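Local coordinates for folylpolyglutamate synthase (FolC) (Helicobacter pylori, PDB 6K8C), which probably uses ATP to add glutamate to dihydropteroate, forming dihydrofolate, and to extend tetrahydrofolates with further glutamates to give folylpolyglutamates, at residues N281-V286 with N372-G377; A306-I311 with P329-V334; K333-E338 with E360-E365. All coordinates share one frame; numbering follows the deposited sequence.

Contact 1 of 3, residues N281-V286 with N372-G377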
# COMPACT_ATOMS: atom_id res chain seq x y z
N ASN A 281 -14.87 -17.00 -10.22
CA ASN A 281 -14.60 -16.53 -11.57
C ASN A 281 -14.08 -15.10 -11.63
O ASN A 281 -14.03 -14.52 -12.72
CB ASN A 281 -15.85 -16.66 -12.44
CG ASN A 281 -16.94 -15.67 -12.06
OD1 ASN A 281 -17.03 -15.24 -10.91
ND2 ASN A 281 -17.76 -15.29 -13.03
N ILE A 282 -13.70 -14.50 -10.50
CA ILE A 282 -13.20 -13.12 -10.50
C ILE A 282 -11.90 -13.07 -9.70
O ILE A 282 -11.90 -13.31 -8.48
CB ILE A 282 -14.22 -12.12 -9.95
CG1 ILE A 282 -15.49 -12.13 -10.81
CG2 ILE A 282 -13.63 -10.71 -9.95
CD1 ILE A 282 -16.61 -11.32 -10.20
N LEU A 283 -10.80 -12.77 -10.38
CA LEU A 283 -9.52 -12.47 -9.76
C LEU A 283 -9.34 -10.96 -9.75
O LEU A 283 -9.62 -10.29 -10.75
CB LEU A 283 -8.39 -13.17 -10.53
CG LEU A 283 -6.94 -13.08 -10.06
CD1 LEU A 283 -6.74 -13.82 -8.74
CD2 LEU A 283 -6.02 -13.64 -11.13
N ILE A 284 -8.88 -10.41 -8.63
CA ILE A 284 -8.76 -8.97 -8.43
C ILE A 284 -7.34 -8.63 -8.01
O ILE A 284 -6.76 -9.31 -7.15
CB ILE A 284 -9.77 -8.45 -7.38
CG1 ILE A 284 -11.19 -8.51 -7.93
CG2 ILE A 284 -9.43 -7.03 -6.97
CD1 ILE A 284 -12.18 -7.66 -7.15
N ASP A 285 -6.78 -7.57 -8.60
CA ASP A 285 -5.44 -7.13 -8.23
C ASP A 285 -5.33 -5.64 -8.47
O ASP A 285 -5.68 -5.15 -9.55
CB ASP A 285 -4.37 -7.89 -9.03
CG ASP A 285 -2.98 -7.67 -8.48
OD1 ASP A 285 -2.42 -6.58 -8.72
OD2 ASP A 285 -2.45 -8.57 -7.80
N VAL A 286 -4.82 -4.92 -7.46
CA VAL A 286 -4.73 -3.46 -7.53
C VAL A 286 -3.46 -2.97 -8.21
O VAL A 286 -3.24 -1.76 -8.27
CB VAL A 286 -4.81 -2.84 -6.12
CG1 VAL A 286 -6.16 -3.15 -5.49
CG2 VAL A 286 -3.67 -3.37 -5.25
N ASN A 372 -14.63 -16.07 -16.94
CA ASN A 372 -13.66 -15.76 -15.91
C ASN A 372 -13.01 -14.41 -16.19
O ASN A 372 -12.85 -14.00 -17.35
CB ASN A 372 -12.59 -16.85 -15.81
CG ASN A 372 -13.18 -18.21 -15.52
OD1 ASN A 372 -14.00 -18.36 -14.61
ND2 ASN A 372 -12.77 -19.21 -16.28
N TYR A 373 -12.62 -13.71 -15.12
CA TYR A 373 -12.20 -12.32 -15.24
C TYR A 373 -11.01 -12.03 -14.34
O TYR A 373 -10.92 -12.56 -13.23
CB TYR A 373 -13.33 -11.36 -14.86
CG TYR A 373 -14.58 -11.51 -15.68
CD1 TYR A 373 -15.58 -12.40 -15.30
CD2 TYR A 373 -14.78 -10.76 -16.84
CE1 TYR A 373 -16.73 -12.54 -16.05
CE2 TYR A 373 -15.94 -10.89 -17.60
CZ TYR A 373 -16.91 -11.79 -17.19
OH TYR A 373 -18.07 -11.95 -17.93
N LEU A 374 -10.11 -11.18 -14.83
CA LEU A 374 -9.13 -10.49 -14.00
C LEU A 374 -9.48 -9.01 -13.98
O LEU A 374 -9.62 -8.39 -15.04
CB LEU A 374 -7.69 -10.68 -14.52
CG LEU A 374 -6.62 -9.78 -13.89
CD1 LEU A 374 -6.52 -10.02 -12.39
CD2 LEU A 374 -5.25 -9.97 -14.56
N VAL A 375 -9.65 -8.46 -12.78
CA VAL A 375 -9.85 -7.03 -12.57
C VAL A 375 -8.51 -6.45 -12.14
O VAL A 375 -7.94 -6.89 -11.14
CB VAL A 375 -10.94 -6.77 -11.52
CG1 VAL A 375 -11.04 -5.28 -11.21
CG2 VAL A 375 -12.29 -7.32 -12.01
N TYR A 376 -8.00 -5.48 -12.89
CA TYR A 376 -6.61 -5.09 -12.76
C TYR A 376 -6.42 -3.63 -13.15
O TYR A 376 -7.03 -3.14 -14.10
CB TYR A 376 -5.73 -5.98 -13.64
CG TYR A 376 -4.24 -5.77 -13.55
CD1 TYR A 376 -3.56 -5.92 -12.35
CD2 TYR A 376 -3.50 -5.48 -14.69
CE1 TYR A 376 -2.18 -5.75 -12.29
CE2 TYR A 376 -2.13 -5.30 -14.63
CZ TYR A 376 -1.47 -5.44 -13.43
OH TYR A 376 -0.10 -5.28 -13.38
N GLY A 377 -5.55 -2.94 -12.42
CA GLY A 377 -5.09 -1.65 -12.90
C GLY A 377 -4.70 -0.64 -11.83
O GLY A 377 -3.76 0.14 -12.03
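V375 sits at the apolar centre. Its CB lies 4.0 Å from I284 CG1, and the two side chains run alongside each other. V375 CG1 is anti to the backbone N (chi1 174°), which leaves CG2 anti to the carbonyl carbon, where it meets I282 CG2 at 4.2 Å. Helix 379-390 packs on I282 and I284. On the opposite face L283 and L374 lie side by side, CD2 to CD1 at 3.9 Å, and L374 reaches I300 of helix 290-303. Between the layers run neighbouring parallel strands of the glutamate ligase domain sheet. L283 is gripped twice by the same strand: its N donates to Y373 O in the carbonyl plane, almost straight at 175°, and its O takes V375 N at 2.7 Å. D285 N then donates to V375 O. Further out, Y376 presents its ring edge to D285, with CE1 3.7 Å from OD1 and the carboxylate and ring planes 54° apart. D285 OD2 has a salt bridge to R238, and the Y376 hydroxyl bonds with S292 and N289 N. At the start of the pair, Y373 N reaches N281 O at 2.9 Å, from above the carbonyl plane. N281 ND2 and OD1 bond to E371 O and S279. The buried carboxylate of D285 also accepts from C275 N and G287 N; with R238 nearby, these bonds would probably favour its ionised form.

Contact 2 of 3, residues A306-I311 with P329-V334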
# COMPACT_ATOMS: atom_id res chain seq x y z
N ALA A 306 -6.96 -21.26 -18.97
CA ALA A 306 -7.63 -20.88 -20.21
C ALA A 306 -7.52 -19.37 -20.36
O ALA A 306 -7.13 -18.67 -19.42
CB ALA A 306 -9.10 -21.32 -20.22
N LYS A 307 -7.84 -18.88 -21.55
CA LYS A 307 -7.88 -17.44 -21.76
C LYS A 307 -9.11 -16.86 -21.07
O LYS A 307 -10.19 -17.45 -21.09
CB LYS A 307 -7.91 -17.10 -23.25
CG LYS A 307 -6.59 -17.34 -23.98
CD LYS A 307 -6.53 -16.53 -25.27
CE LYS A 307 -5.42 -17.01 -26.20
NZ LYS A 307 -5.43 -16.29 -27.50
N ILE A 308 -8.94 -15.70 -20.43
CA ILE A 308 -10.01 -15.07 -19.68
C ILE A 308 -10.19 -13.64 -20.17
O ILE A 308 -9.51 -13.17 -21.08
CB ILE A 308 -9.75 -15.10 -18.16
CG1 ILE A 308 -8.63 -14.13 -17.77
CG2 ILE A 308 -9.43 -16.51 -17.69
CD1 ILE A 308 -8.43 -14.03 -16.27
N ILE A 309 -11.14 -12.94 -19.55
CA ILE A 309 -11.46 -11.56 -19.88
C ILE A 309 -10.78 -10.64 -18.89
O ILE A 309 -10.77 -10.90 -17.68
CB ILE A 309 -12.99 -11.35 -19.89
CG1 ILE A 309 -13.65 -12.28 -20.91
CG2 ILE A 309 -13.34 -9.89 -20.16
CD1 ILE A 309 -15.16 -12.13 -20.99
N LEU A 310 -10.20 -9.55 -19.38
CA LEU A 310 -9.57 -8.55 -18.53
C LEU A 310 -10.50 -7.36 -18.34
O LEU A 310 -10.99 -6.78 -19.32
CB LEU A 310 -8.24 -8.08 -19.15
CG LEU A 310 -7.45 -7.08 -18.31
CD1 LEU A 310 -6.93 -7.73 -17.04
CD2 LEU A 310 -6.29 -6.50 -19.12
N ILE A 311 -10.74 -6.99 -17.08
CA ILE A 311 -11.47 -5.77 -16.73
C ILE A 311 -10.43 -4.76 -16.27
O ILE A 311 -9.72 -5.00 -15.28
CB ILE A 311 -12.53 -6.04 -15.65
CG1 ILE A 311 -13.61 -6.97 -16.19
CG2 ILE A 311 -13.16 -4.74 -15.16
CD1 ILE A 311 -14.44 -7.65 -15.12
N PRO A 329 -1.23 -12.97 -23.90
CA PRO A 329 -1.28 -14.43 -24.14
C PRO A 329 -2.35 -15.17 -23.36
O PRO A 329 -2.71 -16.29 -23.76
CB PRO A 329 0.13 -14.89 -23.74
CG PRO A 329 0.99 -13.72 -24.02
CD PRO A 329 0.15 -12.52 -23.64
N VAL A 330 -2.89 -14.61 -22.28
CA VAL A 330 -3.93 -15.29 -21.51
C VAL A 330 -5.25 -14.52 -21.52
O VAL A 330 -6.15 -14.84 -20.74
CB VAL A 330 -3.48 -15.56 -20.06
CG1 VAL A 330 -2.31 -16.53 -20.03
CG2 VAL A 330 -3.14 -14.27 -19.34
N ILE A 331 -5.38 -13.51 -22.37
CA ILE A 331 -6.54 -12.62 -22.38
C ILE A 331 -7.20 -12.70 -23.75
O ILE A 331 -6.55 -12.45 -24.78
CB ILE A 331 -6.16 -11.17 -22.05
CG1 ILE A 331 -5.62 -11.08 -20.62
CG2 ILE A 331 -7.38 -10.26 -22.21
CD1 ILE A 331 -6.61 -11.57 -19.56
N LYS A 332 -8.49 -13.02 -23.77
CA LYS A 332 -9.24 -13.08 -25.02
C LYS A 332 -10.03 -11.82 -25.31
O LYS A 332 -10.40 -11.59 -26.47
CB LYS A 332 -10.20 -14.28 -25.02
CG LYS A 332 -11.33 -14.18 -24.00
CD LYS A 332 -12.11 -15.48 -23.95
CE LYS A 332 -13.26 -15.42 -22.95
NZ LYS A 332 -14.03 -16.69 -22.96
N LYS A 333 -10.27 -10.98 -24.30
CA LYS A 333 -11.02 -9.75 -24.51
C LYS A 333 -10.74 -8.82 -23.34
O LYS A 333 -10.54 -9.28 -22.21
CB LYS A 333 -12.52 -10.02 -24.64
CG LYS A 333 -13.33 -8.83 -25.14
CD LYS A 333 -14.77 -9.21 -25.43
CE LYS A 333 -15.54 -8.03 -26.02
NZ LYS A 333 -17.02 -8.19 -25.86
N VAL A 334 -10.74 -7.52 -23.62
CA VAL A 334 -10.57 -6.49 -22.60
C VAL A 334 -11.87 -5.73 -22.47
O VAL A 334 -12.40 -5.21 -23.46
CB VAL A 334 -9.41 -5.54 -22.93
CG1 VAL A 334 -9.27 -4.48 -21.84
CG2 VAL A 334 -8.10 -6.31 -23.11
O HOH W 1 -11.79 -19.19 -22.45
O HOH W 2 -4.80 -13.46 -26.92
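The segment 329-334 follows helix 320-327, and P329 starts it. The extended chain of K307 passes along the backbone here, CE lying 3.7 Å from P329 O. V330 comes next. Its carbonyl accepts from I308 N at 2.9 Å, with the donor above the carbonyl plane, while its side chain packs on helix 290-303. I331 is the main apolar partner. CG1 is anti to the carbonyl carbon and chi2 of -59° folds CD1 back, so that CD1 lies 3.7 Å from I308 CG1, the two side chains crossing obliquely. CG2 of I331 points on to L310 CB, 3.9 Å away. I331 O accepts a bond from a water that also takes one from K307 NZ. At K332 the strand turns a corner. Its N still donates to I308 O in the carbonyl plane, at 2.9 Å. CG takes the crowded position between N and the carbonyl carbon (chi1 67°), and the rest of the chain is straight. CE thus crosses over I309 CG1 at 3.8 Å, and NZ forms a salt bridge with E371. After the corner, K333 O receives L310 N nearly along the C=O axis, the N-H...O angle being 169°. V334 lies beside L310, their CG2 and CB 4.3 Å apart. This is the parallel pairing of a beta-alpha-beta unit. Buried isoleucine, leucine and valine hold one face, while two lysines lay their methylenes along the strands and carry their charges to water and to E371.

Contact 3 of 3, residues K333-E338 with E360-E365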
# COMPACT_ATOMS: atom_id res chain seq x y z
N LYS A 333 -10.27 -10.98 -24.30
CA LYS A 333 -11.02 -9.75 -24.51
C LYS A 333 -10.74 -8.82 -23.34
O LYS A 333 -10.54 -9.28 -22.21
CB LYS A 333 -12.52 -10.02 -24.64
CG LYS A 333 -13.33 -8.83 -25.14
CD LYS A 333 -14.77 -9.21 -25.43
CE LYS A 333 -15.54 -8.03 -26.02
NZ LYS A 333 -17.02 -8.19 -25.86
N VAL A 334 -10.74 -7.52 -23.62
CA VAL A 334 -10.57 -6.49 -22.60
C VAL A 334 -11.87 -5.73 -22.47
O VAL A 334 -12.40 -5.21 -23.46
CB VAL A 334 -9.41 -5.54 -22.93
CG1 VAL A 334 -9.27 -4.48 -21.84
CG2 VAL A 334 -8.10 -6.31 -23.11
N LEU A 335 -12.40 -5.65 -21.25
CA LEU A 335 -13.54 -4.79 -20.95
C LEU A 335 -13.01 -3.57 -20.20
O LEU A 335 -12.53 -3.69 -19.07
CB LEU A 335 -14.59 -5.54 -20.14
CG LEU A 335 -15.22 -6.75 -20.83
CD1 LEU A 335 -16.23 -7.43 -19.91
CD2 LEU A 335 -15.87 -6.36 -22.15
N ILE A 336 -13.08 -2.41 -20.84
CA ILE A 336 -12.59 -1.19 -20.21
C ILE A 336 -13.56 -0.74 -19.13
O ILE A 336 -14.76 -0.58 -19.39
CB ILE A 336 -12.38 -0.08 -21.26
CG1 ILE A 336 -11.47 -0.58 -22.39
CG2 ILE A 336 -11.81 1.17 -20.61
CD1 ILE A 336 -11.52 0.26 -23.64
N LEU A 337 -13.05 -0.55 -17.91
CA LEU A 337 -13.85 -0.04 -16.80
C LEU A 337 -13.82 1.48 -16.85
O LEU A 337 -12.89 2.13 -16.35
CB LEU A 337 -13.33 -0.57 -15.46
CG LEU A 337 -14.26 -0.34 -14.27
CD1 LEU A 337 -15.57 -1.06 -14.46
CD2 LEU A 337 -13.60 -0.78 -12.97
N GLU A 338 -14.85 2.06 -17.47
CA GLU A 338 -14.97 3.50 -17.61
C GLU A 338 -14.76 4.21 -16.28
O GLU A 338 -15.45 3.92 -15.30
CB GLU A 338 -16.35 3.84 -18.17
CG GLU A 338 -16.45 5.19 -18.85
CD GLU A 338 -17.26 5.13 -20.12
OE1 GLU A 338 -18.44 4.72 -20.05
OE2 GLU A 338 -16.72 5.49 -21.19
N GLU A 360 -9.34 -7.68 -28.78
CA GLU A 360 -10.74 -7.28 -28.82
C GLU A 360 -11.09 -6.55 -27.53
O GLU A 360 -10.59 -6.87 -26.45
CB GLU A 360 -11.66 -8.49 -28.99
CG GLU A 360 -11.15 -9.55 -29.93
CD GLU A 360 -11.36 -9.19 -31.39
OE1 GLU A 360 -12.13 -8.24 -31.66
OE2 GLU A 360 -10.77 -9.86 -32.26
N TYR A 361 -11.97 -5.56 -27.64
CA TYR A 361 -12.36 -4.81 -26.46
C TYR A 361 -13.79 -4.31 -26.58
O TYR A 361 -14.40 -4.34 -27.66
CB TYR A 361 -11.41 -3.64 -26.19
CG TYR A 361 -11.41 -2.59 -27.27
CD1 TYR A 361 -12.34 -1.55 -27.25
CD2 TYR A 361 -10.48 -2.62 -28.30
CE1 TYR A 361 -12.35 -0.59 -28.24
CE2 TYR A 361 -10.48 -1.65 -29.29
CZ TYR A 361 -11.42 -0.64 -29.25
OH TYR A 361 -11.42 0.32 -30.24
N ALA A 362 -14.31 -3.85 -25.45
CA ALA A 362 -15.61 -3.21 -25.32
C ALA A 362 -15.62 -2.54 -23.95
O ALA A 362 -14.68 -2.69 -23.17
CB ALA A 362 -16.76 -4.20 -25.48
N LEU A 363 -16.69 -1.80 -23.67
CA LEU A 363 -16.84 -1.23 -22.34
C LEU A 363 -17.38 -2.27 -21.37
O LEU A 363 -18.18 -3.14 -21.74
CB LEU A 363 -17.78 -0.02 -22.37
CG LEU A 363 -17.40 1.18 -23.25
CD1 LEU A 363 -18.22 2.40 -22.85
CD2 LEU A 363 -15.92 1.48 -23.18
N PHE A 364 -16.94 -2.19 -20.12
CA PHE A 364 -17.45 -3.09 -19.10
C PHE A 364 -18.85 -2.66 -18.66
O PHE A 364 -19.07 -1.48 -18.38
CB PHE A 364 -16.54 -3.14 -17.88
CG PHE A 364 -17.11 -3.93 -16.74
CD1 PHE A 364 -17.10 -5.32 -16.76
CD2 PHE A 364 -17.72 -3.30 -15.67
CE1 PHE A 364 -17.64 -6.05 -15.72
CE2 PHE A 364 -18.26 -4.02 -14.62
CZ PHE A 364 -18.23 -5.40 -14.65
N GLU A 365 -19.77 -3.62 -18.57
CA GLU A 365 -21.08 -3.40 -17.97
C GLU A 365 -21.40 -4.44 -16.91
O GLU A 365 -21.67 -4.07 -15.76
CB GLU A 365 -22.18 -3.34 -19.04
CG GLU A 365 -22.15 -4.41 -20.12
CD GLU A 365 -22.78 -3.93 -21.41
OE1 GLU A 365 -23.09 -4.77 -22.28
OE2 GLU A 365 -22.98 -2.70 -21.57
O HOH W 3 -17.65 0.77 -17.90
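The F364 ring is the main flat group. L335 CD1 lies at its edge, near the ring plane, 3.9 Å from CD1 of F364. L337 meets the ring obliquely, its CD1 3.3 Å from F364 CD2, a tight contact. The F364 ring stands anti to its backbone N (chi1 173°). L335 crosses it at about a right angle, and their CB atoms are 3.8 Å apart. I311 of strand 308-312, on the far side of strand 331-336, also touches the ring. In the second ring, that of Y361, CG takes the crowded position between N and the carbonyl carbon (chi1 64°). I336 runs beside this ring in the same direction and meets it obliquely, CD1 to CD1 at 4.1 Å. Helix 347-357 packs on both, and its E355 bonds with the Y361 hydroxyl. L335 and A362 are on one face, Y361 and I336 on the other; between them the backbones pair in parallel. E360 O takes V334 N in the carbonyl plane, and A362 O takes I336 N likewise at 2.8 Å. Just past strand 361-363, F364 N still reaches I336 O, at 2.8 Å but from above the carbonyl plane. A water then bridges F364 O and E338 N. K333 stretches over A362, its NZ 4.0 Å from the methyl CB. E338 bends at chi2 and sets OE1 3.6 Å from L363 CD1. The strands are the parallel pair of a beta-alpha-beta unit joined through helix 347-357. The chemistry is graded: aromatic and aliphatic groups pack closely at F364, while K333 lends its carbon chain and E338 its carboxylate oxygens.

Overall arrangement
All three contacts belong to one sheet of the Mur ligase glutamate ligase domain, in the order 282-285, 373-376, 308-312, 331-336, 361-363. Contacts 2 and 3 are successive beta-alpha-beta units. They share K333 and V334, with centres about 11 Å apart. L335 N lies 2.6 Å from L310 O, a probable hydrogen bond. Along the chain both are nested in the loop closed by contact 1. Contact 1 joins contact 2 where L374 O lies 2.7 Å from I311 N, and touches contact 3 through Y373 and L335. Near contact 1, the V286 side chain is about 4 Å from a bound citrate, probably from crystallisation, which may mark a pocket.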